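Local coordinates for ribonucleoside-diphosphate reductase (Pseudomonas aeruginosa, PDB 5IM3), which probably reduces ribonucleoside diphosphates to the deoxyribonucleotides needed for DNA synthesis, under allosteric control by nucleotides such as dATP, at residues Y374-P379 / G400-D405; N404-V409 / V450-E455. All coordinates share one frame; numbering follows the deposited sequence.

Interaction 1 of 2, residues Y374-P379 / G400-D405; sequences YLTTVP and GGLGND
Tyr374 to Thr377 pair in parallel with Leu402 to Asp405, the strand axes 4.7 Å apart and only 16° from alignment. Backbone bonds alternate in the usual parallel ladder: Tyr374 takes the carbonyl of Gly401 and gives its own O to Gly403 N at 2.9 Å, then Thr376 does the same between Gly403 and Asp405. The pairing outlasts the strand of 374-377, because Val378 N reaches Asp405 O at 3.0 Å.

Two side-chain hydrogen bonds reinforce it, one on each face of the sheet. Thr376 and Asn404 lie side by side, and OG1 of Thr376 donates to OD1 of Asn404 at 2.7 Å. The torsion (chi1 72°) sets OG1 between the backbone N and the carbonyl carbon, from where it meets OD1 from above the amide plane, 46° out. The other end of that amide, ND2, bonds to Asn392 of helix 382-395, so asparagine suits a buried place needing both an acceptor and a donor. On the opposite face, OG1 of Thr377 donates to OD2 of Asp405 at 2.9 Å, arriving on the anti side of the carboxylate and out of its plane; His513 binds the same oxygen.

Apolar contact gathers on the Thr376 face, where Leu402 CD2 comes within 3.9 Å of Tyr374 CB. Lacking a side chain, Gly400 can set its CA at the edge of the Tyr374 ring, 4.5 Å from CE2. Leu395 of helix 382-395 packs on both Tyr374 and Leu402, while Leu375 lies on the opposite face with Thr377 and touches Ala600 and Cys602 of strand 600-608. Together strand 373-377, helix 382-395 and strand 401-405 form a beta-alpha-beta unit of the ten-stranded alpha-beta barrel of ribonucleotide reductases.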
# COMPACT_ATOMS: atom_id res chain seq x y z
N TYR A 374 -43.37 -12.67 0.02
CA TYR A 374 -43.99 -12.60 1.34
C TYR A 374 -43.15 -11.78 2.30
O TYR A 374 -41.93 -11.68 2.16
CB TYR A 374 -44.20 -14.00 1.94
CG TYR A 374 -44.82 -15.00 1.00
CD1 TYR A 374 -46.20 -15.12 0.90
CD2 TYR A 374 -44.02 -15.82 0.22
CE1 TYR A 374 -46.76 -16.04 0.04
CE2 TYR A 374 -44.58 -16.74 -0.63
CZ TYR A 374 -45.94 -16.85 -0.73
OH TYR A 374 -46.48 -17.77 -1.59
N LEU A 375 -43.82 -11.21 3.30
CA LEU A 375 -43.19 -10.48 4.39
C LEU A 375 -43.67 -11.08 5.71
O LEU A 375 -44.85 -11.37 5.88
CB LEU A 375 -43.53 -8.98 4.37
CG LEU A 375 -43.04 -8.14 3.18
CD1 LEU A 375 -43.89 -8.36 1.93
CD2 LEU A 375 -43.03 -6.66 3.57
N THR A 376 -42.73 -11.25 6.65
CA THR A 376 -43.04 -11.81 7.96
C THR A 376 -42.38 -10.96 9.04
O THR A 376 -41.47 -10.17 8.77
CB THR A 376 -42.56 -13.26 8.10
OG1 THR A 376 -41.13 -13.28 8.21
CG2 THR A 376 -43.00 -14.11 6.91
N THR A 377 -42.86 -11.14 10.26
CA THR A 377 -42.26 -10.55 11.45
C THR A 377 -42.07 -11.66 12.48
O THR A 377 -42.98 -12.47 12.68
CB THR A 377 -43.11 -9.41 12.01
OG1 THR A 377 -42.51 -8.89 13.19
CG2 THR A 377 -44.53 -9.88 12.32
N VAL A 378 -40.90 -11.71 13.09
CA VAL A 378 -40.51 -12.81 13.97
C VAL A 378 -40.75 -12.39 15.41
O VAL A 378 -40.24 -11.35 15.83
CB VAL A 378 -39.04 -13.21 13.75
CG1 VAL A 378 -38.72 -14.48 14.52
CG2 VAL A 378 -38.74 -13.40 12.28
N PRO A 379 -41.50 -13.16 16.20
CA PRO A 379 -41.72 -12.80 17.60
C PRO A 379 -40.55 -13.19 18.49
O PRO A 379 -39.77 -14.09 18.19
CB PRO A 379 -42.99 -13.59 17.97
CG PRO A 379 -42.94 -14.78 17.09
CD PRO A 379 -42.32 -14.32 15.80
N GLY A 400 -40.44 -19.18 -3.48
CA GLY A 400 -40.90 -17.91 -2.93
C GLY A 400 -39.78 -17.08 -2.35
O GLY A 400 -38.79 -17.59 -1.80
N GLY A 401 -39.93 -15.76 -2.47
CA GLY A 401 -39.00 -14.81 -1.87
C GLY A 401 -39.58 -14.23 -0.59
O GLY A 401 -40.78 -14.02 -0.49
N LEU A 402 -38.70 -13.97 0.37
CA LEU A 402 -39.11 -13.65 1.74
C LEU A 402 -38.37 -12.45 2.29
O LEU A 402 -37.15 -12.33 2.15
CB LEU A 402 -38.86 -14.84 2.66
CG LEU A 402 -39.82 -16.02 2.53
CD1 LEU A 402 -39.14 -17.30 2.93
CD2 LEU A 402 -41.04 -15.77 3.40
N GLY A 403 -39.12 -11.56 2.94
CA GLY A 403 -38.56 -10.58 3.85
C GLY A 403 -38.92 -10.96 5.28
O GLY A 403 -40.07 -11.30 5.57
N ASN A 404 -37.92 -10.91 6.16
CA ASN A 404 -38.07 -11.26 7.57
C ASN A 404 -37.68 -10.08 8.44
O ASN A 404 -36.55 -9.59 8.35
CB ASN A 404 -37.20 -12.46 7.96
CG ASN A 404 -37.74 -13.78 7.46
OD1 ASN A 404 -38.86 -13.87 6.95
ND2 ASN A 404 -36.94 -14.82 7.62
N ASP A 405 -38.60 -9.65 9.31
CA ASP A 405 -38.31 -8.64 10.32
C ASP A 405 -37.82 -9.34 11.59
O ASP A 405 -38.62 -9.95 12.31
CB ASP A 405 -39.55 -7.80 10.61
CG ASP A 405 -39.46 -7.06 11.93
OD1 ASP A 405 -38.35 -6.60 12.27
OD2 ASP A 405 -40.49 -6.95 12.62

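Interaction 2 of 2, residues N404-V409 / V450-E455; sequences NDWTPV and VCAYLE
Asn404 and Asp405 pair in parallel with Ala452 and Tyr453: Asn404 N donates to Cys451 O, Tyr453 N to Asn404 O at 2.8 Å, and Trp406 N to Tyr453 O at 3.1 Å, after which residues 406-409 leave in a type I turn.

Where the chain turns off, a side chain takes over from the backbone. OG1 of Thr407 lies beside its own backbone N, anti to the carbonyl carbon (chi1 -65°), and accepts from Glu455 N at 2.9 Å, though at a bent 135°. Its methyl, CG2, packs on Glu455 CB at 3.7 Å, so threonine serves with both branches. The turn is prepared by Asp405, whose OD1 accepts from Thr407 N at 3.0 Å in an Asx turn, the donor lying above the carboxylate plane.

Van der Waals contacts fill in the rest. Trp406 makes an apolar contact with Ala452 through the five-membered ring, CD1 to CB at 3.9 Å, and the short alanine leaves room for the indole. Leu454 CD1 reaches back to Thr407 CA and Trp406 O, both at 3.8 Å. Asn404 O lies in plane at the edge of the Tyr453 ring, while Val450 CG2 packs against Asn404 ND2 at 3.6 Å.

His513 bridges Asp405 and Glu455, NE2 to OD2 of the aspartate and ND1 to OE1 of the glutamate. Glu455 also forms a salt bridge with Lys566, and Tyr453 OH bonds to Asn585 O. The indole of Trp406 is wedged between helix 382-395 (Ile385, Ile389) and helix 427-440 (Phe429, Leu430, Val433), Val409 touches bound dATP, and strand 482-487 continues the sheet beyond 450-455.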
# COMPACT_ATOMS: atom_id res chain seq x y z
N ASN A 404 -37.92 -10.91 6.16
CA ASN A 404 -38.07 -11.26 7.57
C ASN A 404 -37.68 -10.08 8.44
O ASN A 404 -36.55 -9.59 8.35
CB ASN A 404 -37.20 -12.46 7.96
CG ASN A 404 -37.74 -13.78 7.46
OD1 ASN A 404 -38.86 -13.87 6.95
ND2 ASN A 404 -36.94 -14.82 7.62
N ASP A 405 -38.60 -9.65 9.31
CA ASP A 405 -38.31 -8.64 10.32
C ASP A 405 -37.82 -9.34 11.59
O ASP A 405 -38.62 -9.95 12.31
CB ASP A 405 -39.55 -7.80 10.61
CG ASP A 405 -39.46 -7.06 11.93
OD1 ASP A 405 -38.35 -6.60 12.27
OD2 ASP A 405 -40.49 -6.95 12.62
N TRP A 406 -36.53 -9.23 11.87
CA TRP A 406 -35.93 -9.87 13.04
C TRP A 406 -35.72 -8.90 14.20
O TRP A 406 -35.20 -9.31 15.24
CB TRP A 406 -34.60 -10.52 12.64
CG TRP A 406 -34.83 -11.84 12.00
CD1 TRP A 406 -35.10 -12.07 10.68
CD2 TRP A 406 -34.87 -13.11 12.65
NE1 TRP A 406 -35.29 -13.42 10.47
CE2 TRP A 406 -35.16 -14.07 11.66
CE3 TRP A 406 -34.70 -13.53 13.97
CZ2 TRP A 406 -35.26 -15.43 11.96
CZ3 TRP A 406 -34.80 -14.87 14.26
CH2 TRP A 406 -35.08 -15.81 13.26
N THR A 407 -36.14 -7.65 14.05
CA THR A 407 -35.93 -6.66 15.11
C THR A 407 -36.50 -7.07 16.46
O THR A 407 -35.84 -6.78 17.48
CB THR A 407 -36.53 -5.32 14.65
OG1 THR A 407 -35.80 -4.84 13.52
CG2 THR A 407 -36.48 -4.28 15.77
N PRO A 408 -37.67 -7.71 16.57
CA PRO A 408 -38.23 -7.97 17.91
C PRO A 408 -37.40 -8.92 18.76
O PRO A 408 -37.58 -8.94 19.98
CB PRO A 408 -39.62 -8.56 17.60
CG PRO A 408 -39.93 -8.13 16.21
CD PRO A 408 -38.61 -8.08 15.50
N VAL A 409 -36.50 -9.70 18.16
CA VAL A 409 -35.79 -10.75 18.88
C VAL A 409 -34.66 -10.13 19.70
O VAL A 409 -33.84 -9.36 19.17
CB VAL A 409 -35.26 -11.81 17.90
CG1 VAL A 409 -34.43 -12.86 18.62
CG2 VAL A 409 -36.43 -12.46 17.17
N VAL A 450 -34.04 -15.08 0.80
CA VAL A 450 -34.63 -14.44 1.97
C VAL A 450 -33.76 -13.25 2.36
O VAL A 450 -32.54 -13.27 2.20
CB VAL A 450 -34.78 -15.44 3.14
CG1 VAL A 450 -33.46 -16.12 3.43
CG2 VAL A 450 -35.32 -14.75 4.39
N CYS A 451 -34.41 -12.19 2.86
CA CYS A 451 -33.71 -10.99 3.32
C CYS A 451 -34.13 -10.70 4.75
O CYS A 451 -35.32 -10.53 5.03
CB CYS A 451 -34.02 -9.78 2.43
SG CYS A 451 -33.17 -8.26 2.93
N ALA A 452 -33.15 -10.62 5.65
CA ALA A 452 -33.41 -10.30 7.05
C ALA A 452 -33.24 -8.80 7.29
O ALA A 452 -32.29 -8.18 6.80
CB ALA A 452 -32.47 -11.08 7.97
N TYR A 453 -34.18 -8.22 8.03
CA TYR A 453 -34.18 -6.80 8.36
C TYR A 453 -33.92 -6.61 9.85
O TYR A 453 -34.42 -7.37 10.68
CB TYR A 453 -35.52 -6.15 7.99
CG TYR A 453 -35.72 -5.90 6.52
CD1 TYR A 453 -36.06 -6.93 5.65
CD2 TYR A 453 -35.60 -4.62 6.00
CE1 TYR A 453 -36.26 -6.69 4.31
CE2 TYR A 453 -35.80 -4.37 4.65
CZ TYR A 453 -36.13 -5.42 3.81
OH TYR A 453 -36.33 -5.19 2.47
N LEU A 454 -33.15 -5.58 10.18
CA LEU A 454 -32.88 -5.24 11.57
C LEU A 454 -32.86 -3.73 11.74
O LEU A 454 -32.28 -3.01 10.92
CB LEU A 454 -31.55 -5.83 12.05
CG LEU A 454 -31.40 -5.94 13.56
CD1 LEU A 454 -32.30 -7.05 14.10
CD2 LEU A 454 -29.95 -6.16 13.95
N GLU A 455 -33.50 -3.25 12.80
CA GLU A 455 -33.58 -1.82 13.06
C GLU A 455 -32.27 -1.31 13.67
O GLU A 455 -31.55 -2.06 14.34
CB GLU A 455 -34.77 -1.52 13.99
CG GLU A 455 -35.28 -0.09 13.91
CD GLU A 455 -36.70 0.05 14.43
OE1 GLU A 455 -37.50 -0.91 14.26
OE2 GLU A 455 -37.03 1.11 15.00

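From the N terminus, interaction 1 closes the shorter loop: residues 374-379 run into helix 382-395, which brings the chain back as strand 401-405. Interaction 2 follows in series, neither nesting nor crossing, for it starts on Asn404 and Asp405 where the first ends. Its longer loop passes strands 415-416 and 421-422 and helix 427-440 before returning as 450-455. Strand 401-405 is thus the middle of three parallel neighbours, and Leu402 O probably bonds to Cys451 N. Val378 CG2 also meets Trp406 CE2 at 3.7 Å. Both loops contribute residues, among them Asp380 and Arg410, to a dATP pocket, probably the specificity site as in class I relatives.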